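Local coordinates for regulator of Ty1 transposition protein 107 (Saccharomyces cerevisiae, PDB 3T7K), which binds phosphorylated histone H2A through its C-terminal tandem BRCT repeats, an interaction tied to DNA damage repair in yeast, at residues L75-L78 / P82-F85; K213-R218 / E222-V227; V147-G152 / A205-K210; E37-I42 / D94-I99. All blocks are in the same frame, centred on the assembly; numbering follows the deposited sequence.

Interaction 1. Residues L75-L78 / P82-F85; sequences LKSL and PLKF
The CA atoms of L78 and L83 are 6.6 Å apart, where the chain leaves helix 72-77 and turns back toward strand 85-87. This is the return half of a beta-alpha-beta crossover in the parallel sheet of a BRCT repeat. A cis peptide bond ahead of P82 marks the turn, and proline is the residue that most readily accepts it. L83 then points its side chain back at the helix end. Its CG lies anti to the backbone N (chi1 175°), and the branched chain lies against the carbonyl oxygen of S77: CB of L83 is 3.7 Å from O of S77, and CD1 of L83 is 3.9 Å from the same oxygen. The contact is van der Waals in kind, and leucine suits it because several of its carbons can rest on one small target. S77 is compact and its hydroxyl is bonded within its own helix, OG to the O of F74, which lets a polar residue sit in a buried place. The helix also packs on helix 229-237 of the second repeat, L75 and L78 on I236 and F237, while L75 also touches an apolar side chain of the bound peptide. L78 sets out away from the segment 82-85 but bends round to it, leaving its CD2 4.3 Å from CD2 of L83.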
loop_
_atom_site.group_PDB
_atom_site.type_symbol
_atom_site.label_atom_id
_atom_site.label_comp_id
_atom_site.label_asym_id
_atom_site.label_seq_id
_atom_site.Cartn_x
_atom_site.Cartn_y
_atom_site.Cartn_z
ATOM N N LEU C 75 18.364 7.709 -6.375
ATOM C CA LEU C 75 18.565 6.270 -6.223
ATOM C C LEU C 75 17.383 5.646 -5.507
ATOM O O LEU C 75 16.957 4.527 -5.830
ATOM C CB LEU C 75 19.857 5.986 -5.449
ATOM C CG LEU C 75 21.128 6.426 -6.174
ATOM C CD1 LEU C 75 22.340 6.326 -5.242
ATOM C CD2 LEU C 75 21.327 5.598 -7.416
ATOM N N LYS C 76 16.854 6.367 -4.526
ATOM C CA LYS C 76 15.711 5.859 -3.772
ATOM C C LYS C 76 14.444 5.862 -4.610
ATOM O O LYS C 76 13.574 5.005 -4.432
ATOM C CB LYS C 76 15.473 6.660 -2.496
ATOM C CG LYS C 76 16.256 6.169 -1.278
ATOM C CD LYS C 76 16.056 7.138 -0.112
ATOM C CE LYS C 76 16.735 6.658 1.156
ATOM N NZ LYS C 76 16.516 7.628 2.267
ATOM N N SER C 77 14.322 6.835 -5.511
ATOM C CA SER C 77 13.119 6.896 -6.333
ATOM C C SER C 77 12.981 5.581 -7.099
ATOM O O SER C 77 11.876 5.184 -7.481
ATOM C CB SER C 77 13.171 8.070 -7.302
ATOM O OG SER C 77 13.925 7.747 -8.451
ATOM N N LEU C 78 14.101 4.891 -7.311
ATOM C CA LEU C 78 14.057 3.618 -8.032
ATOM C C LEU C 78 13.537 2.462 -7.178
ATOM O O LEU C 78 13.427 1.332 -7.657
ATOM C CB LEU C 78 15.410 3.289 -8.675
ATOM C CG LEU C 78 15.632 4.167 -9.911
ATOM C CD1 LEU C 78 17.095 4.230 -10.313
ATOM C CD2 LEU C 78 14.756 3.676 -11.077
ATOM N N PRO C 82 4.692 1.746 -7.220
ATOM C CA PRO C 82 5.854 1.783 -8.104
ATOM C C PRO C 82 6.284 3.204 -8.400
ATOM O O PRO C 82 5.596 4.157 -8.018
ATOM C CB PRO C 82 5.305 1.165 -9.383
ATOM C CG PRO C 82 3.871 1.709 -9.428
ATOM C CD PRO C 82 3.425 1.822 -7.976
ATOM N N LEU C 83 7.404 3.343 -9.103
ATOM C CA LEU C 83 7.750 4.618 -9.704
ATOM C C LEU C 83 6.944 4.690 -10.978
ATOM O O LEU C 83 6.956 3.753 -11.761
ATOM C CB LEU C 83 9.235 4.698 -10.046
ATOM C CG LEU C 83 9.664 5.959 -10.803
ATOM C CD1 LEU C 83 9.553 7.212 -9.925
ATOM C CD2 LEU C 83 11.079 5.807 -11.331
ATOM N N LYS C 84 6.231 5.789 -11.185
ATOM C CA LYS C 84 5.368 5.894 -12.353
ATOM C C LYS C 84 5.903 6.908 -13.335
ATOM O O LYS C 84 5.745 6.765 -14.540
ATOM C CB LYS C 84 3.953 6.287 -11.919
ATOM C CG LYS C 84 3.235 5.167 -11.196
ATOM C CD LYS C 84 1.823 5.533 -10.773
ATOM C CE LYS C 84 1.190 4.360 -10.030
ATOM N NZ LYS C 84 -0.165 4.674 -9.491
ATOM N N PHE C 85 6.534 7.949 -12.811
ATOM C CA PHE C 85 7.010 9.016 -13.657
ATOM C C PHE C 85 8.373 9.494 -13.195
ATOM O O PHE C 85 8.621 9.636 -12.009
ATOM C CB PHE C 85 6.027 10.181 -13.640
ATOM C CG PHE C 85 4.668 9.845 -14.192
ATOM C CD1 PHE C 85 4.446 9.818 -15.560
ATOM C CD2 PHE C 85 3.610 9.585 -13.339
ATOM C CE1 PHE C 85 3.185 9.530 -16.063
ATOM C CE2 PHE C 85 2.344 9.300 -13.836
ATOM C CZ PHE C 85 2.135 9.270 -15.195
#

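Interaction 2. Residues K213-R218 / E222-V227; sequences KLINDR and ETILIV
I215 and I224 reach toward each other tip to tip, one from the helix and the other from the strand that follows it. The CG2 branch of I215 meets the far end of I224, with I215 CG2 3.4 Å from I224 CD1, tighter than an ordinary methyl contact. I224 CG1 stands behind at 3.8 Å from the same I215 CG2. The long arm of I224 owes its reach to an extended chi2 of 163°, which carries CD1 out toward the helix. N216 comes in at a slant across that arm and sets its OD1 3.5 Å from I224 CD1, so the same methyl is touched by an aliphatic branch and, from roughly a right angle, by an amide oxygen. Beta-branched isoleucine suits both places: it is stiff, and in a strand it fills the layer beneath a helix. Asparagine suits the border of the core, because its amide can lie against a methyl while its ND2 bonds to Y251 OH on strand 249-253. Further in, I215 and I224 share L200 of strand 198-201 as a neighbour, so both isoleucines pack on the same strand of the sheet. Such packing of helix 205-218 on strand 224-227 is typical of the beta-alpha-beta unit of a BRCT repeat.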
loop_
_atom_site.group_PDB
_atom_site.type_symbol
_atom_site.label_atom_id
_atom_site.label_comp_id
_atom_site.label_asym_id
_atom_site.label_seq_id
_atom_site.Cartn_x
_atom_site.Cartn_y
_atom_site.Cartn_z
ATOM N N LYS C 213 41.894 -12.247 3.787
ATOM C CA LYS C 213 42.764 -13.035 4.671
ATOM C C LYS C 213 42.026 -13.504 5.925
ATOM O O LYS C 213 42.085 -14.684 6.289
ATOM C CB LYS C 213 44.025 -12.271 5.029
ATOM C CG LYS C 213 45.082 -12.278 3.930
ATOM C CD LYS C 213 46.436 -11.774 4.444
ATOM N NZ LYS C 213 47.666 -9.826 5.448
ATOM N N LEU C 214 41.313 -12.580 6.563
ATOM C CA LEU C 214 40.532 -12.887 7.754
ATOM C C LEU C 214 39.563 -14.014 7.472
ATOM O O LEU C 214 39.539 -15.022 8.184
ATOM C CB LEU C 214 39.745 -11.660 8.213
ATOM C CG LEU C 214 40.221 -10.809 9.387
ATOM C CD1 LEU C 214 41.657 -10.343 9.193
ATOM C CD2 LEU C 214 39.272 -9.610 9.568
ATOM N N ILE C 215 38.752 -13.849 6.432
ATOM C CA ILE C 215 37.734 -14.834 6.135
ATOM C C ILE C 215 38.362 -16.136 5.678
ATOM O O ILE C 215 37.892 -17.228 6.007
ATOM C CB ILE C 215 36.757 -14.330 5.036
ATOM C CG1 ILE C 215 35.947 -13.139 5.561
ATOM C CG2 ILE C 215 35.854 -15.482 4.582
ATOM C CD1 ILE C 215 35.197 -12.335 4.470
ATOM N N ASN C 216 39.421 -16.036 4.891
ATOM C CA ASN C 216 40.027 -17.255 4.395
ATOM C C ASN C 216 40.753 -18.041 5.496
ATOM O O ASN C 216 40.759 -19.259 5.474
ATOM C CB ASN C 216 40.830 -17.004 3.107
ATOM C CG ASN C 216 39.899 -16.663 1.903
ATOM O OD1 ASN C 216 38.807 -17.235 1.771
ATOM N ND2 ASN C 216 40.323 -15.730 1.051
ATOM N N ASP C 217 41.274 -17.346 6.497
ATOM C CA ASP C 217 41.791 -18.005 7.699
ATOM C C ASP C 217 40.718 -18.724 8.508
ATOM O O ASP C 217 40.952 -19.811 9.018
ATOM C CB ASP C 217 42.465 -16.994 8.621
ATOM C CG ASP C 217 43.848 -16.608 8.146
ATOM O OD1 ASP C 217 44.328 -17.242 7.184
ATOM O OD2 ASP C 217 44.456 -15.684 8.741
ATOM N N ARG C 218 39.544 -18.113 8.636
ATOM C CA ARG C 218 38.541 -18.586 9.596
ATOM C C ARG C 218 37.381 -19.370 8.996
ATOM O O ARG C 218 36.701 -20.117 9.703
ATOM C CB ARG C 218 38.019 -17.402 10.411
ATOM C CG ARG C 218 39.141 -16.541 10.961
ATOM C CD ARG C 218 39.746 -17.166 12.217
ATOM N NE ARG C 218 38.748 -17.091 13.281
ATOM C CZ ARG C 218 38.689 -16.119 14.189
ATOM N NH1 ARG C 218 39.602 -15.150 14.198
ATOM N NH2 ARG C 218 37.725 -16.137 15.104
ATOM N N GLU C 222 34.162 -21.065 2.322
ATOM C CA GLU C 222 32.925 -20.309 2.089
ATOM C C GLU C 222 33.071 -19.225 1.023
ATOM O O GLU C 222 34.176 -18.867 0.626
ATOM C CB GLU C 222 32.391 -19.748 3.407
ATOM C CG GLU C 222 31.484 -20.746 4.137
ATOM C CD GLU C 222 30.201 -21.068 3.355
ATOM O OE1 GLU C 222 29.968 -20.472 2.273
ATOM O OE2 GLU C 222 29.412 -21.920 3.824
ATOM N N THR C 223 31.955 -18.701 0.538
ATOM C CA THR C 223 32.050 -17.795 -0.586
ATOM C C THR C 223 32.061 -16.335 -0.150
ATOM O O THR C 223 31.513 -15.972 0.891
ATOM C CB THR C 223 30.936 -18.057 -1.578
ATOM O OG1 THR C 223 29.690 -17.961 -0.891
ATOM C CG2 THR C 223 31.084 -19.464 -2.138
ATOM N N ILE C 224 32.701 -15.504 -0.962
ATOM C CA ILE C 224 32.909 -14.109 -0.626
ATOM C C ILE C 224 32.705 -13.255 -1.855
ATOM O O ILE C 224 33.114 -13.629 -2.956
ATOM C CB ILE C 224 34.358 -13.868 -0.152
ATOM C CG1 ILE C 224 34.735 -14.827 0.975
ATOM C CG2 ILE C 224 34.544 -12.421 0.286
ATOM C CD1 ILE C 224 36.249 -14.918 1.211
ATOM N N LEU C 225 32.074 -12.101 -1.663
ATOM C CA LEU C 225 31.946 -11.121 -2.717
ATOM C C LEU C 225 32.352 -9.776 -2.150
ATOM O O LEU C 225 31.816 -9.333 -1.140
ATOM C CB LEU C 225 30.503 -11.068 -3.225
ATOM C CG LEU C 225 30.212 -9.945 -4.213
ATOM C CD1 LEU C 225 31.076 -10.090 -5.457
ATOM C CD2 LEU C 225 28.746 -9.986 -4.587
ATOM N N ILE C 226 33.315 -9.127 -2.783
ATOM C CA ILE C 226 33.743 -7.813 -2.338
ATOM C C ILE C 226 33.627 -6.860 -3.516
ATOM O O ILE C 226 34.227 -7.091 -4.568
ATOM C CB ILE C 226 35.188 -7.846 -1.804
ATOM C CG1 ILE C 226 35.336 -8.944 -0.748
ATOM C CG2 ILE C 226 35.552 -6.513 -1.205
ATOM C CD1 ILE C 226 36.712 -8.966 -0.065
ATOM N N VAL C 227 32.849 -5.794 -3.342
ATOM C CA VAL C 227 32.586 -4.861 -4.430
ATOM C C VAL C 227 32.815 -3.421 -4.002
ATOM O O VAL C 227 32.948 -3.125 -2.811
ATOM C CB VAL C 227 31.116 -4.954 -4.901
ATOM C CG1 VAL C 227 30.801 -6.347 -5.426
ATOM C CG2 VAL C 227 30.206 -4.600 -3.745
#

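Interaction 3. Residues V147-G152 / A205-K210; sequences VNDIPG and ASQVKK
The amide of Q207 has V147 over one face and the carboxylate of D149 beyond its nitrogen, the planes of the two flat groups lying 52° apart. V147 CG1 stands almost directly above that face, 3.7 Å from Q207 CD and 3.6 Å from Q207 NE2, while D149 OD1 is displaced to the other side of the amide plane. This contact joins the loop after strand 143-147 to the first turn of helix 205-218 at the C-terminal ends of the parallel strands of the second BRCT repeat's mixed sheet. The chain of Q207 is extended beyond CG (chi2 163°), which lets it span from the helix to the loop. Its NE2 gives D149 OD2 a weak hydrogen bond, long at 3.4 Å but nearly straight at 168°. Glutamine is apt here because its two ends do different work: OE1 takes the backbone N-H groups of T203 and K204 just ahead of the helix, and NE2 faces the acid. D149 OD2 is also bonded to T203 OG1, so loop and helix start are linked through T203 as well. Valine provides a clean apolar surface for an amide to lie on, and its backbone pairs with I201 in the sheet. The acid is delivered by a type I turn running from V147 to I150, within which the backbone N of I150 bonds to the O of V147 at 3.3 Å.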
loop_
_atom_site.group_PDB
_atom_site.type_symbol
_atom_site.label_atom_id
_atom_site.label_comp_id
_atom_site.label_asym_id
_atom_site.label_seq_id
_atom_site.Cartn_x
_atom_site.Cartn_y
_atom_site.Cartn_z
ATOM N N VAL C 147 32.321 -0.738 4.898
ATOM C CA VAL C 147 33.405 -0.067 5.577
ATOM C C VAL C 147 32.961 1.317 6.005
ATOM O O VAL C 147 32.218 2.003 5.286
ATOM C CB VAL C 147 34.672 0.038 4.704
ATOM C CG1 VAL C 147 35.255 -1.333 4.464
ATOM C CG2 VAL C 147 34.366 0.747 3.389
ATOM N N ASN C 148 33.412 1.710 7.190
ATOM C CA ASN C 148 32.997 2.960 7.813
ATOM C C ASN C 148 33.431 4.185 7.034
ATOM O O ASN C 148 32.840 5.249 7.182
ATOM C CB ASN C 148 33.538 3.052 9.246
ATOM C CG ASN C 148 32.739 4.015 10.108
ATOM O OD1 ASN C 148 31.832 4.685 9.622
ATOM N ND2 ASN C 148 33.074 4.087 11.393
ATOM N N ASP C 149 34.459 4.041 6.206
ATOM C CA ASP C 149 34.992 5.179 5.461
ATOM C C ASP C 149 34.433 5.289 4.046
ATOM O O ASP C 149 35.083 5.838 3.153
ATOM C CB ASP C 149 36.526 5.135 5.412
ATOM C CG ASP C 149 37.055 4.035 4.512
ATOM O OD1 ASP C 149 38.296 3.905 4.401
ATOM O OD2 ASP C 149 36.240 3.292 3.920
ATOM N N ILE C 150 33.236 4.750 3.835
ATOM C CA ILE C 150 32.607 4.829 2.528
ATOM C C ILE C 150 32.169 6.269 2.262
ATOM O O ILE C 150 31.523 6.890 3.102
ATOM C CB ILE C 150 31.405 3.852 2.406
ATOM C CG1 ILE C 150 31.026 3.640 0.938
ATOM C CG2 ILE C 150 30.216 4.331 3.241
ATOM C CD1 ILE C 150 31.899 2.629 0.186
ATOM N N PRO C 151 32.568 6.819 1.108
ATOM C CA PRO C 151 32.147 8.144 0.633
ATOM C C PRO C 151 30.626 8.301 0.565
ATOM O O PRO C 151 29.944 7.512 -0.093
ATOM C CB PRO C 151 32.764 8.229 -0.772
ATOM C CG PRO C 151 33.340 6.856 -1.058
ATOM C CD PRO C 151 33.633 6.255 0.267
ATOM N N GLY C 152 30.117 9.333 1.231
ATOM C CA GLY C 152 28.687 9.542 1.388
ATOM C C GLY C 152 28.318 9.271 2.835
ATOM O O GLY C 152 27.344 9.821 3.371
ATOM N N ALA C 205 41.977 -1.131 -1.751
ATOM C CA ALA C 205 42.610 -2.421 -1.970
ATOM C C ALA C 205 43.198 -2.899 -0.648
ATOM O O ALA C 205 43.326 -4.100 -0.404
ATOM C CB ALA C 205 43.693 -2.307 -3.023
ATOM N N SER C 206 43.546 -1.947 0.207
ATOM C CA SER C 206 44.089 -2.263 1.522
ATOM C C SER C 206 43.059 -3.028 2.338
ATOM O O SER C 206 43.398 -3.727 3.299
ATOM C CB SER C 206 44.467 -0.979 2.262
ATOM O OG SER C 206 43.471 -0.606 3.203
ATOM N N GLN C 207 41.793 -2.888 1.955
ATOM C CA GLN C 207 40.712 -3.513 2.703
ATOM C C GLN C 207 40.387 -4.888 2.134
ATOM O O GLN C 207 40.042 -5.810 2.875
ATOM C CB GLN C 207 39.475 -2.617 2.708
ATOM C CG GLN C 207 39.655 -1.340 3.516
ATOM C CD GLN C 207 38.617 -0.285 3.179
ATOM O OE1 GLN C 207 38.117 -0.221 2.050
ATOM N NE2 GLN C 207 38.285 0.549 4.161
ATOM N N VAL C 208 40.509 -5.023 0.818
ATOM C CA VAL C 208 40.312 -6.304 0.178
ATOM C C VAL C 208 41.286 -7.339 0.774
ATOM O O VAL C 208 40.888 -8.444 1.142
ATOM C CB VAL C 208 40.496 -6.197 -1.353
ATOM C CG1 VAL C 208 40.386 -7.558 -2.006
ATOM C CG2 VAL C 208 39.463 -5.226 -1.955
ATOM N N LYS C 209 42.557 -6.970 0.883
ATOM C CA LYS C 209 43.562 -7.897 1.399
ATOM C C LYS C 209 43.248 -8.318 2.826
ATOM O O LYS C 209 43.194 -9.502 3.132
ATOM C CB LYS C 209 44.957 -7.276 1.324
ATOM C CG LYS C 209 45.347 -6.824 -0.070
ATOM C CD LYS C 209 46.416 -5.744 -0.001
ATOM C CE LYS C 209 47.022 -5.467 -1.365
ATOM N NZ LYS C 209 47.779 -4.185 -1.366
ATOM N N LYS C 210 43.035 -7.346 3.699
ATOM C CA LYS C 210 42.656 -7.638 5.075
ATOM C C LYS C 210 41.486 -8.614 5.167
ATOM O O LYS C 210 41.553 -9.607 5.889
ATOM C CB LYS C 210 42.299 -6.351 5.814
ATOM C CG LYS C 210 41.991 -6.560 7.299
ATOM C CD LYS C 210 41.433 -5.296 7.951
ATOM C CE LYS C 210 41.028 -5.547 9.409
ATOM N NZ LYS C 210 42.048 -5.053 10.382
#

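Interaction 4. Residues E37-I42 / D94-I99; sequences EVDIEI and DLLKQI
I42 and I99 adopt similar first torsions, -67° and -66°, each placing CG2 anti to the backbone N; CG2 of I99 and both branches of I42 face the partner helix. The two side chains slide past each other in opposite directions, and I42 CD1 comes nearest, 3.5 Å from I99 CG2. One turn earlier on each helix, L96 and D39 meet at a slant. L96 CD1 lies 3.3 Å from D39 OD2, and L96 CD2 sits between D39 and I42, 4.2 Å from I42 CG2, so the leucine fork bridges an acid and an isoleucine. Helices 37-45 and 90-99, which lie together on one side of the first BRCT repeat, pass nearly at right angles here: the axes of the two segments are 11.2 Å apart at closest approach and their directions differ by 101°. That crossing limits the meeting to a few residues, and bulky branched aliphatic chains suit it. Helix 8-13 packs against the same isoleucines, A8 on I42 and I11 and L12 on I99. No hydrogen bond joins the segments, so fit and apolar burial hold them; D39 OD1 accepts a hydrogen bond from H100 NE2, which holds the carboxylate and would probably favour a protonated imidazole.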
loop_
_atom_site.group_PDB
_atom_site.type_symbol
_atom_site.label_atom_id
_atom_site.label_comp_id
_atom_site.label_asym_id
_atom_site.label_seq_id
_atom_site.Cartn_x
_atom_site.Cartn_y
_atom_site.Cartn_z
ATOM N N GLU C 37 4.202 30.458 -2.669
ATOM C CA GLU C 37 3.032 29.820 -2.064
ATOM C C GLU C 37 1.876 29.646 -3.046
ATOM O O GLU C 37 1.138 28.659 -2.974
ATOM C CB GLU C 37 2.567 30.604 -0.837
ATOM C CG GLU C 37 1.419 29.952 -0.093
ATOM O OE1 GLU C 37 1.945 31.463 1.675
ATOM O OE2 GLU C 37 0.033 30.381 1.792
ATOM N N VAL C 38 1.726 30.601 -3.958
ATOM C CA VAL C 38 0.704 30.498 -4.994
ATOM C C VAL C 38 0.996 29.268 -5.845
ATOM O O VAL C 38 0.172 28.349 -5.930
ATOM C CB VAL C 38 0.665 31.747 -5.883
ATOM C CG1 VAL C 38 -0.174 31.494 -7.124
ATOM C CG2 VAL C 38 0.122 32.926 -5.106
ATOM N N ASP C 39 2.179 29.256 -6.460
ATOM C CA ASP C 39 2.622 28.136 -7.270
ATOM C C ASP C 39 2.433 26.799 -6.568
ATOM O O ASP C 39 2.116 25.799 -7.220
ATOM C CB ASP C 39 4.083 28.324 -7.705
ATOM C CG ASP C 39 4.233 29.348 -8.828
ATOM O OD1 ASP C 39 3.226 30.013 -9.167
ATOM O OD2 ASP C 39 5.354 29.490 -9.369
ATOM N N ILE C 40 2.594 26.758 -5.251
ATOM C CA ILE C 40 2.462 25.472 -4.577
ATOM C C ILE C 40 1.009 25.086 -4.450
ATOM O O ILE C 40 0.642 23.948 -4.727
ATOM C CB ILE C 40 3.242 25.372 -3.222
ATOM C CG1 ILE C 40 2.742 24.184 -2.385
ATOM C CG2 ILE C 40 3.190 26.697 -2.427
ATOM C CD1 ILE C 40 1.527 24.484 -1.516
ATOM N N GLU C 41 0.171 26.044 -4.082
ATOM C CA GLU C 41 -1.253 25.786 -3.930
ATOM C C GLU C 41 -1.920 25.394 -5.262
ATOM O O GLU C 41 -2.838 24.570 -5.288
ATOM C CB GLU C 41 -1.948 27.006 -3.320
ATOM C CG GLU C 41 -3.375 26.725 -2.957
ATOM O OE1 GLU C 41 -2.826 25.091 -1.324
ATOM O OE2 GLU C 41 -4.341 24.559 -2.822
ATOM N N ILE C 42 -1.449 25.984 -6.359
ATOM C CA ILE C 42 -1.882 25.598 -7.696
ATOM C C ILE C 42 -1.598 24.119 -7.955
ATOM O O ILE C 42 -2.498 23.369 -8.330
ATOM C CB ILE C 42 -1.177 26.429 -8.788
ATOM C CG1 ILE C 42 -1.611 27.896 -8.732
ATOM C CG2 ILE C 42 -1.484 25.880 -10.162
ATOM C CD1 ILE C 42 -0.977 28.743 -9.833
ATOM N N ASP C 94 6.842 24.440 -17.471
ATOM C CA ASP C 94 5.865 24.661 -18.533
ATOM C C ASP C 94 4.451 24.748 -17.989
ATOM O O ASP C 94 3.641 25.552 -18.457
ATOM C CB ASP C 94 5.945 23.550 -19.570
ATOM C CG ASP C 94 7.222 23.605 -20.366
ATOM O OD1 ASP C 94 7.962 24.599 -20.196
ATOM O OD2 ASP C 94 7.476 22.671 -21.164
ATOM N N LEU C 95 4.175 23.915 -16.993
ATOM C CA LEU C 95 2.871 23.861 -16.359
ATOM C C LEU C 95 2.515 25.204 -15.749
ATOM O O LEU C 95 1.475 25.797 -16.072
ATOM C CB LEU C 95 2.850 22.773 -15.292
ATOM C CG LEU C 95 1.514 22.534 -14.602
ATOM C CD1 LEU C 95 0.372 22.521 -15.621
ATOM C CD2 LEU C 95 1.570 21.235 -13.817
ATOM N N LEU C 96 3.370 25.683 -14.857
ATOM C CA LEU C 96 3.127 26.971 -14.211
ATOM C C LEU C 96 3.108 28.144 -15.199
ATOM O O LEU C 96 2.322 29.070 -15.045
ATOM C CB LEU C 96 4.116 27.208 -13.068
ATOM C CG LEU C 96 3.912 26.298 -11.851
ATOM C CD1 LEU C 96 4.987 26.517 -10.802
ATOM C CD2 LEU C 96 2.533 26.492 -11.253
ATOM N N LYS C 97 3.957 28.094 -16.219
ATOM C CA LYS C 97 3.956 29.107 -17.271
ATOM C C LYS C 97 2.554 29.240 -17.866
ATOM O O LYS C 97 1.971 30.328 -17.901
ATOM C CB LYS C 97 4.959 28.727 -18.365
ATOM C CG LYS C 97 5.137 29.740 -19.496
ATOM C CD LYS C 97 6.427 29.445 -20.272
ATOM C CE LYS C 97 6.383 29.969 -21.706
ATOM N NZ LYS C 97 6.541 31.447 -21.800
ATOM N N GLN C 98 2.013 28.113 -18.315
ATOM C CA GLN C 98 0.677 28.061 -18.900
ATOM C C GLN C 98 -0.390 28.534 -17.914
ATOM O O GLN C 98 -1.304 29.272 -18.278
ATOM C CB GLN C 98 0.373 26.630 -19.349
ATOM C CG GLN C 98 -0.657 26.509 -20.445
ATOM C CD GLN C 98 -0.769 25.088 -20.950
ATOM O OE1 GLN C 98 -1.438 24.253 -20.339
ATOM N NE2 GLN C 98 -0.094 24.799 -22.063
ATOM N N ILE C 99 -0.277 28.102 -16.665
ATOM C CA ILE C 99 -1.255 28.459 -15.652
ATOM C C ILE C 99 -1.276 29.963 -15.382
ATOM O O ILE C 99 -2.326 30.525 -15.052
ATOM C CB ILE C 99 -0.999 27.693 -14.347
ATOM C CG1 ILE C 99 -1.227 26.194 -14.571
ATOM C CG2 ILE C 99 -1.863 28.236 -13.215
ATOM C CD1 ILE C 99 -2.406 25.627 -13.819
#

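From the N terminus, interaction 4 opens first and closes a loop of about fifty residues, bringing helices 37-45 and 90-99 together in the first BRCT repeat. Interaction 1 is nested inside it, a short closure between helix 72-77 and the approach to strand 85-87; the centres of interactions 1 and 4 are about 24 Å apart. The chain then enters the second repeat, where interaction 3 closes another long loop, from the end of strand 143-147 to the start of helix 205-218. Interaction 2 follows in series at the far end of that helix. Interactions 2 and 3 touch through I226 and V208; interactions 2 and 4 lie on opposite sides of the chain's centre. No two contacts cross.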